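Long-range contacts in pyruvate kinase 1 (Trypanosoma brucei brucei, PDB 4HYW), which catalyses the transfer of the phosphoryl group of phosphoenolpyruvate to ADP, yielding pyruvate and ATP in the last step of glycolysis: residues L83-P88 with F210-R215; L187-E192 with A217-E222; I237-N242 with M260-D265. One frame throughout, in Å; residues are numbered along the deposited sequence.

Contact 1: residues L83-P88 with F210-R215. With K (potassium ion), chain D.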
loop_
_atom_site.group_PDB
_atom_site.type_symbol
_atom_site.label_atom_id
_atom_site.label_comp_id
_atom_site.label_asym_id
_atom_site.label_seq_id
_atom_site.Cartn_x
_atom_site.Cartn_y
_atom_site.Cartn_z
ATOM N N LEU A 83 -42.061 -6.919 -6.571
ATOM C CA LEU A 83 -42.802 -8.057 -7.072
ATOM C C LEU A 83 -41.821 -9.124 -7.534
ATOM O O LEU A 83 -40.999 -8.885 -8.416
ATOM C CB LEU A 83 -43.743 -7.632 -8.216
ATOM C CG LEU A 83 -44.659 -8.728 -8.783
ATOM C CD1 LEU A 83 -45.869 -8.100 -9.441
ATOM C CD2 LEU A 83 -43.917 -9.600 -9.780
ATOM N N ASP A 84 -41.866 -10.280 -6.884
ATOM C CA ASP A 84 -40.882 -11.330 -7.129
ATOM C C ASP A 84 -41.549 -12.367 -8.046
ATOM O O ASP A 84 -42.531 -12.984 -7.658
ATOM C CB ASP A 84 -40.470 -11.958 -5.778
ATOM C CG ASP A 84 -39.188 -12.804 -5.870
ATOM O OD1 ASP A 84 -39.118 -13.683 -6.747
ATOM O OD2 ASP A 84 -38.275 -12.642 -5.006
ATOM N N THR A 85 -41.072 -12.511 -9.284
ATOM C CA THR A 85 -41.800 -13.366 -10.250
ATOM C C THR A 85 -41.624 -14.845 -9.960
ATOM O O THR A 85 -40.568 -15.270 -9.477
ATOM C CB THR A 85 -41.427 -13.088 -11.728
ATOM O OG1 THR A 85 -40.067 -13.451 -11.966
ATOM C CG2 THR A 85 -41.639 -11.635 -12.071
ATOM N N LYS A 86 -42.649 -15.636 -10.271
ATOM C CA LYS A 86 -42.512 -17.088 -10.301
ATOM C C LYS A 86 -41.372 -17.517 -11.220
ATOM O O LYS A 86 -40.479 -18.251 -10.814
ATOM C CB LYS A 86 -43.821 -17.746 -10.732
ATOM C CG LYS A 86 -43.774 -19.266 -10.715
ATOM C CD LYS A 86 -45.055 -19.866 -11.284
ATOM C CE LYS A 86 -45.797 -20.693 -10.247
ATOM N NZ LYS A 86 -45.073 -21.957 -9.935
ATOM N N GLY A 87 -41.377 -17.004 -12.442
ATOM C CA GLY A 87 -40.328 -17.317 -13.404
ATOM C C GLY A 87 -40.602 -18.633 -14.101
ATOM O O GLY A 87 -41.413 -19.424 -13.638
ATOM N N PRO A 88 -39.924 -18.881 -15.225
ATOM C CA PRO A 88 -40.186 -20.145 -15.875
ATOM C C PRO A 88 -39.638 -21.292 -15.031
ATOM O O PRO A 88 -38.777 -21.073 -14.178
ATOM C CB PRO A 88 -39.399 -20.021 -17.175
ATOM C CG PRO A 88 -38.198 -19.208 -16.777
ATOM C CD PRO A 88 -38.686 -18.250 -15.717
ATOM N N PHE A 210 -38.283 -8.257 -8.732
ATOM C CA PHE A 210 -37.256 -9.260 -8.576
ATOM C C PHE A 210 -37.446 -10.355 -9.610
ATOM O O PHE A 210 -38.278 -11.258 -9.435
ATOM C CB PHE A 210 -37.288 -9.841 -7.156
ATOM C CG PHE A 210 -37.050 -8.823 -6.078
ATOM C CD1 PHE A 210 -36.559 -7.575 -6.380
ATOM C CD2 PHE A 210 -37.283 -9.137 -4.751
ATOM C CE1 PHE A 210 -36.299 -6.651 -5.379
ATOM C CE2 PHE A 210 -37.063 -8.202 -3.750
ATOM C CZ PHE A 210 -36.561 -6.959 -4.067
ATOM N N ALA A 211 -36.685 -10.275 -10.696
ATOM C CA ALA A 211 -36.878 -11.162 -11.832
ATOM C C ALA A 211 -36.166 -12.499 -11.660
ATOM O O ALA A 211 -34.936 -12.564 -11.666
ATOM C CB ALA A 211 -36.415 -10.486 -13.093
ATOM N N SER A 212 -36.947 -13.573 -11.652
ATOM C CA SER A 212 -36.436 -14.907 -11.368
ATOM C C SER A 212 -35.605 -15.470 -12.501
ATOM O O SER A 212 -35.833 -15.153 -13.660
ATOM C CB SER A 212 -37.584 -15.860 -11.055
ATOM O OG SER A 212 -38.216 -15.507 -9.835
ATOM N N PHE A 213 -34.609 -16.285 -12.142
ATOM C CA PHE A 213 -33.935 -17.146 -13.078
ATOM C C PHE A 213 -33.337 -16.405 -14.289
ATOM O O PHE A 213 -33.364 -16.907 -15.412
ATOM C CB PHE A 213 -34.878 -18.255 -13.528
ATOM C CG PHE A 213 -34.180 -19.492 -13.991
ATOM C CD1 PHE A 213 -33.353 -20.207 -13.134
ATOM C CD2 PHE A 213 -34.424 -20.004 -15.256
ATOM C CE1 PHE A 213 -32.752 -21.397 -13.540
ATOM C CE2 PHE A 213 -33.805 -21.181 -15.678
ATOM C CZ PHE A 213 -32.973 -21.880 -14.817
ATOM N N ILE A 214 -32.693 -15.276 -14.036
ATOM C CA ILE A 214 -31.963 -14.569 -15.086
ATOM C C ILE A 214 -30.618 -15.200 -15.389
ATOM O O ILE A 214 -29.742 -15.298 -14.511
ATOM C CB ILE A 214 -31.742 -13.116 -14.719
ATOM C CG1 ILE A 214 -33.093 -12.393 -14.612
ATOM C CG2 ILE A 214 -30.824 -12.456 -15.738
ATOM C CD1 ILE A 214 -33.808 -12.225 -15.938
ATOM N N ARG A 215 -30.408 -15.528 -16.654
ATOM C CA ARG A 215 -29.204 -16.257 -17.064
ATOM C C ARG A 215 -28.365 -15.454 -18.038
ATOM O O ARG A 215 -27.190 -15.761 -18.235
ATOM C CB ARG A 215 -29.594 -17.597 -17.704
ATOM C CG ARG A 215 -30.357 -18.514 -16.767
ATOM C CD ARG A 215 -31.457 -19.283 -17.488
ATOM N NE ARG A 215 -32.691 -18.515 -17.509
ATOM C CZ ARG A 215 -33.610 -18.597 -18.463
ATOM N NH1 ARG A 215 -33.460 -19.442 -19.460
ATOM N NH2 ARG A 215 -34.671 -17.817 -18.425
HETATM K K K D . -40.636 -16.108 -6.643
HETATM O O HOH W 1 -39.508 -17.977 -8.315
HETATM O O HOH W 2 -39.092 -17.689 -4.385
#
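Asp-84 and Phe-210 face each other in a parallel bridge near the C-terminal ends of strands 80-84 and 208-211, with Phe-210 N donating to Leu-83 O at 2.8 Å and Thr-85 N to Phe-210 O at 3.1 Å. Past this bridge a side chain continues the pairing: Thr-85 OG1, held between its own backbone N and carbonyl carbon (chi1 66°), accepts a nearly straight bond from Ser-212 N at 3.1 Å. Ser-212 OG donates to Thr-85 O, although the modelled 2.4 Å is doubtfully short. The Asp-84 carboxylate stands almost perpendicular to the Phe-210 ring; OD2 lies in the ring plane at its edge, 3.7 Å from CD2, and also forms a salt bridge with Arg-50. Asp-84 OD1 binds the potassium ion at 2.9 Å, joined by Thr-85 O, two waters, Asn-52 and Ser-54. Farther out, Pro-88 CG meets Phe-213 CD2 at 4.1 Å, while Arg-215 NE donates to Phe-213 O within the guanidinium plane. The closed eight-strand parallel barrel of the TIM fold carries its functional loops at the C-terminal ends of its strands, as here: strands 46-52 and 80-84 and the residues after them supply the potassium ligands, with Ser-212 in the second shell.

Contact 2: residues L187-E192 with A217-E222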
loop_
_atom_site.group_PDB
_atom_site.type_symbol
_atom_site.label_atom_id
_atom_site.label_comp_id
_atom_site.label_asym_id
_atom_site.label_seq_id
_atom_site.Cartn_x
_atom_site.Cartn_y
_atom_site.Cartn_z
ATOM N N LEU A 187 -35.203 -21.770 -21.475
ATOM C CA LEU A 187 -36.507 -21.206 -21.143
ATOM C C LEU A 187 -36.572 -19.716 -21.488
ATOM O O LEU A 187 -35.554 -19.016 -21.462
ATOM C CB LEU A 187 -36.842 -21.407 -19.660
ATOM C CG LEU A 187 -36.858 -22.822 -19.069
ATOM C CD1 LEU A 187 -36.681 -22.727 -17.564
ATOM C CD2 LEU A 187 -38.128 -23.587 -19.414
ATOM N N PRO A 188 -37.779 -19.223 -21.791
ATOM C CA PRO A 188 -37.989 -17.796 -21.993
ATOM C C PRO A 188 -37.657 -16.989 -20.742
ATOM O O PRO A 188 -37.686 -17.522 -19.630
ATOM C CB PRO A 188 -39.483 -17.700 -22.310
ATOM C CG PRO A 188 -40.079 -18.944 -21.732
ATOM C CD PRO A 188 -39.033 -19.997 -21.865
ATOM N N ALA A 189 -37.303 -15.727 -20.937
ATOM C CA ALA A 189 -37.105 -14.804 -19.831
ATOM C C ALA A 189 -38.352 -14.754 -18.970
ATOM O O ALA A 189 -38.285 -14.768 -17.750
ATOM C CB ALA A 189 -36.781 -13.418 -20.364
ATOM N N VAL A 190 -39.497 -14.733 -19.618
ATOM C CA VAL A 190 -40.732 -14.572 -18.912
ATOM C C VAL A 190 -41.729 -15.615 -19.385
ATOM O O VAL A 190 -41.867 -15.853 -20.578
ATOM C CB VAL A 190 -41.289 -13.147 -19.093
ATOM C CG1 VAL A 190 -40.772 -12.540 -20.387
ATOM C CG2 VAL A 190 -42.799 -13.155 -19.084
ATOM N N SER A 191 -42.327 -16.316 -18.431
ATOM C CA SER A 191 -43.391 -17.271 -18.711
ATOM C C SER A 191 -44.708 -16.543 -18.991
ATOM O O SER A 191 -44.847 -15.359 -18.681
ATOM C CB SER A 191 -43.568 -18.225 -17.519
ATOM O OG SER A 191 -44.320 -17.604 -16.487
ATOM N N GLU A 192 -45.697 -17.274 -19.493
ATOM C CA GLU A 192 -47.025 -16.700 -19.731
ATOM C C GLU A 192 -47.655 -16.138 -18.448
ATOM O O GLU A 192 -48.245 -15.067 -18.456
ATOM C CB GLU A 192 -47.957 -17.733 -20.391
ATOM C CG GLU A 192 -49.212 -17.129 -21.009
ATOM C CD GLU A 192 -48.940 -16.433 -22.336
ATOM O OE1 GLU A 192 -49.189 -15.201 -22.434
ATOM O OE2 GLU A 192 -48.477 -17.118 -23.283
ATOM N N ALA A 217 -27.957 -11.344 -20.239
ATOM C CA ALA A 217 -28.405 -9.955 -20.405
ATOM C C ALA A 217 -29.633 -9.859 -21.341
ATOM O O ALA A 217 -30.552 -9.073 -21.104
ATOM C CB ALA A 217 -27.272 -9.085 -20.914
ATOM N N GLU A 218 -29.667 -10.710 -22.365
ATOM C CA GLU A 218 -30.775 -10.723 -23.308
ATOM C C GLU A 218 -32.138 -10.972 -22.623
ATOM O O GLU A 218 -33.109 -10.291 -22.913
ATOM C CB GLU A 218 -30.503 -11.728 -24.437
ATOM C CG GLU A 218 -31.599 -11.831 -25.501
ATOM C CD GLU A 218 -31.822 -10.532 -26.275
ATOM O OE1 GLU A 218 -30.952 -9.630 -26.224
ATOM O OE2 GLU A 218 -32.879 -10.411 -26.934
ATOM N N GLN A 219 -32.173 -11.866 -21.638
ATOM C CA GLN A 219 -33.379 -12.045 -20.815
ATOM C C GLN A 219 -33.770 -10.831 -19.921
ATOM O O GLN A 219 -34.955 -10.568 -19.692
ATOM C CB GLN A 219 -33.273 -13.314 -19.975
ATOM C CG GLN A 219 -33.112 -14.579 -20.796
ATOM C CD GLN A 219 -32.395 -15.672 -20.031
ATOM O OE1 GLN A 219 -32.028 -15.492 -18.862
ATOM N NE2 GLN A 219 -32.194 -16.824 -20.683
ATOM N N VAL A 220 -32.783 -10.118 -19.393
ATOM C CA VAL A 220 -33.081 -8.904 -18.648
ATOM C C VAL A 220 -33.809 -7.899 -19.558
ATOM O O VAL A 220 -34.812 -7.323 -19.165
ATOM C CB VAL A 220 -31.802 -8.265 -18.029
ATOM C CG1 VAL A 220 -32.144 -6.992 -17.288
ATOM C CG2 VAL A 220 -31.104 -9.256 -17.094
ATOM N N ARG A 221 -33.337 -7.743 -20.789
ATOM C CA ARG A 221 -33.994 -6.828 -21.739
ATOM C C ARG A 221 -35.412 -7.300 -22.107
ATOM O O ARG A 221 -36.324 -6.492 -22.235
ATOM C CB ARG A 221 -33.129 -6.613 -23.003
ATOM C CG ARG A 221 -31.705 -6.120 -22.689
ATOM C CD ARG A 221 -30.951 -5.661 -23.927
ATOM N NE ARG A 221 -30.223 -6.750 -24.602
ATOM C CZ ARG A 221 -28.937 -7.050 -24.391
ATOM N NH1 ARG A 221 -28.230 -6.413 -23.451
ATOM N NH2 ARG A 221 -28.367 -8.021 -25.090
ATOM N N GLU A 222 -35.622 -8.607 -22.159
ATOM C CA GLU A 222 -36.951 -9.111 -22.437
ATOM C C GLU A 222 -37.907 -8.883 -21.281
ATOM O O GLU A 222 -39.096 -8.640 -21.496
ATOM C CB GLU A 222 -36.923 -10.568 -22.849
ATOM C CG GLU A 222 -36.168 -10.802 -24.143
ATOM C CD GLU A 222 -35.899 -12.276 -24.407
ATOM O OE1 GLU A 222 -36.763 -12.943 -25.008
ATOM O OE2 GLU A 222 -34.810 -12.764 -24.033
HETATM O O HOH W 3 -34.301 -17.156 -23.205
HETATM O O HOH W 4 -36.783 -15.107 -23.457
#
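Ala-189 sets its CB into the side of helix 217-227, 3.5 Å from Gln-219 CB, 3.5 Å from Gln-219 O and 3.8 Å from Glu-222 CB. The single methyl thus rests on two residues three apart, close to one helical turn, and the main chain of the loop can come near the helix. In the TIM-barrel fold this joins the loop that returns from the inserted beta domain, just ahead of helix 192-203, to the helix that follows strand 208-211. Val-190 adds a looser touch, its CG1 4.4 Å from Glu-222 O. Ser-191 then serves as N-cap of helix 192-203, so the loop turns into its own helix directly after the contact.

No direct hydrogen bond crosses between the segments; two waters link Gln-219 and Glu-222 to the loop backbone. Gln-219 leaves the helix with CG anti to its carbonyl carbon (chi1 -60°) and runs on extended. Its OE1 accepts from Arg-215 N, just before the helix, which orients the amide and leaves NE2 directed to the loop. There a water donates to Leu-187 O at 2.8 Å and accepts a weak bond from Gln-219 NE2 at 3.3 Å. Leu-187 O also receives Arg-215 NH1, and Pro-188 O receives Arg-215 NH2, so one arginine holds two successive carbonyls of the loop. Glu-222, likewise extended beyond CG, reaches Ala-189 through a second water, which accepts from Ala-189 N at 2.6 Å and donates to Glu-222 OE1 at 2.7 Å.

Contact 3: residues I237-N242 with M260-D265. With MG (magnesium ion), chain C.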
loop_
_atom_site.group_PDB
_atom_site.type_symbol
_atom_site.label_atom_id
_atom_site.label_comp_id
_atom_site.label_asym_id
_atom_site.label_seq_id
_atom_site.Cartn_x
_atom_site.Cartn_y
_atom_site.Cartn_z
ATOM N N ILE A 237 -34.399 -5.926 -10.663
ATOM C CA ILE A 237 -33.379 -6.578 -9.877
ATOM C C ILE A 237 -33.313 -8.017 -10.345
ATOM O O ILE A 237 -34.267 -8.768 -10.173
ATOM C CB ILE A 237 -33.736 -6.592 -8.362
ATOM C CG1 ILE A 237 -34.118 -5.192 -7.850
ATOM C CG2 ILE A 237 -32.574 -7.152 -7.551
ATOM C CD1 ILE A 237 -33.058 -4.128 -8.077
ATOM N N SER A 238 -32.217 -8.397 -10.966
ATOM C CA SER A 238 -32.103 -9.752 -11.488
ATOM C C SER A 238 -31.662 -10.733 -10.411
ATOM O O SER A 238 -30.698 -10.472 -9.668
ATOM C CB SER A 238 -31.161 -9.799 -12.672
ATOM O OG SER A 238 -31.681 -9.004 -13.723
ATOM N N LYS A 239 -32.419 -11.822 -10.285
ATOM C CA LYS A 239 -32.047 -12.939 -9.431
ATOM C C LYS A 239 -31.060 -13.885 -10.114
ATOM O O LYS A 239 -31.371 -14.508 -11.128
ATOM C CB LYS A 239 -33.299 -13.705 -8.988
ATOM C CG LYS A 239 -34.239 -12.853 -8.156
ATOM C CD LYS A 239 -35.615 -13.468 -8.032
ATOM C CE LYS A 239 -35.666 -14.575 -6.985
ATOM N NZ LYS A 239 -36.921 -15.361 -7.194
ATOM N N ILE A 240 -29.882 -14.021 -9.526
ATOM C CA ILE A 240 -28.898 -14.974 -10.020
ATOM C C ILE A 240 -29.111 -16.344 -9.362
ATOM O O ILE A 240 -29.119 -16.452 -8.157
ATOM C CB ILE A 240 -27.468 -14.476 -9.745
ATOM C CG1 ILE A 240 -27.280 -13.090 -10.351
ATOM C CG2 ILE A 240 -26.441 -15.458 -10.300
ATOM C CD1 ILE A 240 -27.567 -13.021 -11.841
ATOM N N GLU A 241 -29.364 -17.368 -10.173
ATOM C CA GLU A 241 -29.986 -18.596 -9.667
ATOM C C GLU A 241 -29.279 -19.842 -10.120
ATOM O O GLU A 241 -29.550 -20.909 -9.602
ATOM C CB GLU A 241 -31.471 -18.668 -10.067
ATOM C CG GLU A 241 -32.367 -17.765 -9.247
ATOM C CD GLU A 241 -33.831 -18.123 -9.374
ATOM O OE1 GLU A 241 -34.130 -19.331 -9.505
ATOM O OE2 GLU A 241 -34.690 -17.202 -9.344
ATOM N N ASN A 242 -28.398 -19.719 -11.119
ATOM C CA ASN A 242 -27.691 -20.881 -11.659
ATOM C C ASN A 242 -26.331 -20.526 -12.251
ATOM O O ASN A 242 -25.927 -19.384 -12.217
ATOM C CB ASN A 242 -28.581 -21.633 -12.678
ATOM C CG ASN A 242 -28.533 -21.027 -14.093
ATOM O OD1 ASN A 242 -28.156 -19.850 -14.297
ATOM N ND2 ASN A 242 -28.980 -21.810 -15.069
ATOM N N MET A 260 -30.031 -9.652 -7.110
ATOM C CA MET A 260 -30.276 -10.436 -5.901
ATOM C C MET A 260 -29.538 -11.718 -5.984
ATOM O O MET A 260 -29.602 -12.415 -6.999
ATOM C CB MET A 260 -31.768 -10.758 -5.703
ATOM C CG MET A 260 -32.011 -11.580 -4.441
ATOM S SD MET A 260 -33.566 -12.508 -4.471
ATOM C CE MET A 260 -34.702 -11.123 -4.446
ATOM N N VAL A 261 -28.747 -12.001 -4.966
ATOM C CA VAL A 261 -28.055 -13.255 -4.924
ATOM C C VAL A 261 -29.028 -14.226 -4.319
ATOM O O VAL A 261 -29.226 -14.220 -3.108
ATOM C CB VAL A 261 -26.784 -13.207 -4.026
ATOM C CG1 VAL A 261 -26.053 -14.540 -4.117
ATOM C CG2 VAL A 261 -25.867 -12.037 -4.426
ATOM N N ALA A 262 -29.723 -14.980 -5.169
ATOM C CA ALA A 262 -30.802 -15.855 -4.687
ATOM C C ALA A 262 -30.233 -17.184 -4.228
ATOM O O ALA A 262 -30.243 -18.160 -4.972
ATOM C CB ALA A 262 -31.844 -16.062 -5.765
ATOM N N ARG A 263 -29.672 -17.192 -3.027
ATOM C CA ARG A 263 -28.824 -18.292 -2.572
ATOM C C ARG A 263 -29.549 -19.661 -2.551
ATOM O O ARG A 263 -28.943 -20.689 -2.862
ATOM C CB ARG A 263 -28.213 -17.967 -1.202
ATOM C CG ARG A 263 -27.289 -16.752 -1.237
ATOM C CD ARG A 263 -26.527 -16.576 0.059
ATOM N NE ARG A 263 -27.422 -16.513 1.199
ATOM C CZ ARG A 263 -27.014 -16.451 2.464
ATOM N NH1 ARG A 263 -25.722 -16.381 2.746
ATOM N NH2 ARG A 263 -27.895 -16.527 3.462
ATOM N N GLY A 264 -30.853 -19.649 -2.233
ATOM C CA GLY A 264 -31.630 -20.895 -2.124
ATOM C C GLY A 264 -31.616 -21.677 -3.426
ATOM O O GLY A 264 -31.151 -22.826 -3.474
ATOM N N ASP A 265 -31.995 -21.007 -4.508
ATOM C CA ASP A 265 -32.002 -21.630 -5.813
ATOM C C ASP A 265 -30.582 -21.867 -6.340
ATOM O O ASP A 265 -30.284 -22.910 -6.897
ATOM C CB ASP A 265 -32.849 -20.792 -6.798
ATOM C CG ASP A 265 -34.412 -20.987 -6.572
ATOM O OD1 ASP A 265 -35.228 -20.411 -7.347
ATOM O OD2 ASP A 265 -34.798 -21.721 -5.622
HETATM MG MG MG C . -36.024 -20.594 -9.403
HETATM O O HOH W 5 -36.870 -18.747 -8.688
HETATM O O HOH W 6 -36.405 -19.886 -11.347
HETATM O O HOH W 7 -34.820 -22.174 -9.311
HETATM O O HOH W 8 -37.490 -21.334 -8.035
#
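The magnesium site of pyruvate kinase lies at the C-terminal mouth of the TIM barrel, where Glu-241 and Asp-265 follow the adjoining strands 235-240 and 258-262. The two side chains run side by side in the same direction, their carboxylate planes 58° apart, and each gives one oxygen to the metal: Glu-241 OE1 at 2.3 Å and Asp-265 OD1 at 2.2 Å. Four waters fill the rest of a six-ligand shell, and one of them also donates to Glu-241 OE2 at 2.8 Å. Beneath the site the strands are parallel, their axes 27° apart; Met-260 N donates to Ser-238 O at 2.8 Å, and Ile-240 N reaches Met-260 O at 3.0 Å, nearly along the C=O axis. Ala-262, centre of an inverse gamma turn, gives Ile-240 O only a weak bond as the chain enters helix 263-269, while its CB lies against Glu-241 CG. Lys-239 and Met-260 lie alongside each other, CG 3.8 Å from SD; the lysine bends at chi3 (80°), and NZ forms a salt bridge with Asp-84 OD1 and a hydrogen bond with Ser-212 OG. Arg-311 of the second subunit binds the carbonyls of Arg-263 and Gly-264. Glu-241 OE1 and Asp-265 OD1 are 2.7 Å apart, a closeness the shared cation probably makes tolerable, and some of the four water ligands probably mark positions that substrate oxygens take over.

Overall arrangement
From the N terminus, contact 1 opens first: strand 80-84 returns to strand 208-211 across 121 residues that include the inserted beta domain. Contact 2 crosses it, since 187-192 lies inside that loop and 217-222 beyond it, and so ties the exit from the insertion to the helix after strand 208-211. Contact 3 follows in series, a short strand-helix-strand closure. Contacts 1 and 3 share the barrel sheet, with 208-211 beside 235-240, and join where Asp-84 pairs with Lys-239 and Phe-210 packs on Met-260. Val-220 spans from contact 2 to Ile-214 and Ser-238. Together they link four consecutive barrel strands, the outer helix 217-227 and both metal sites.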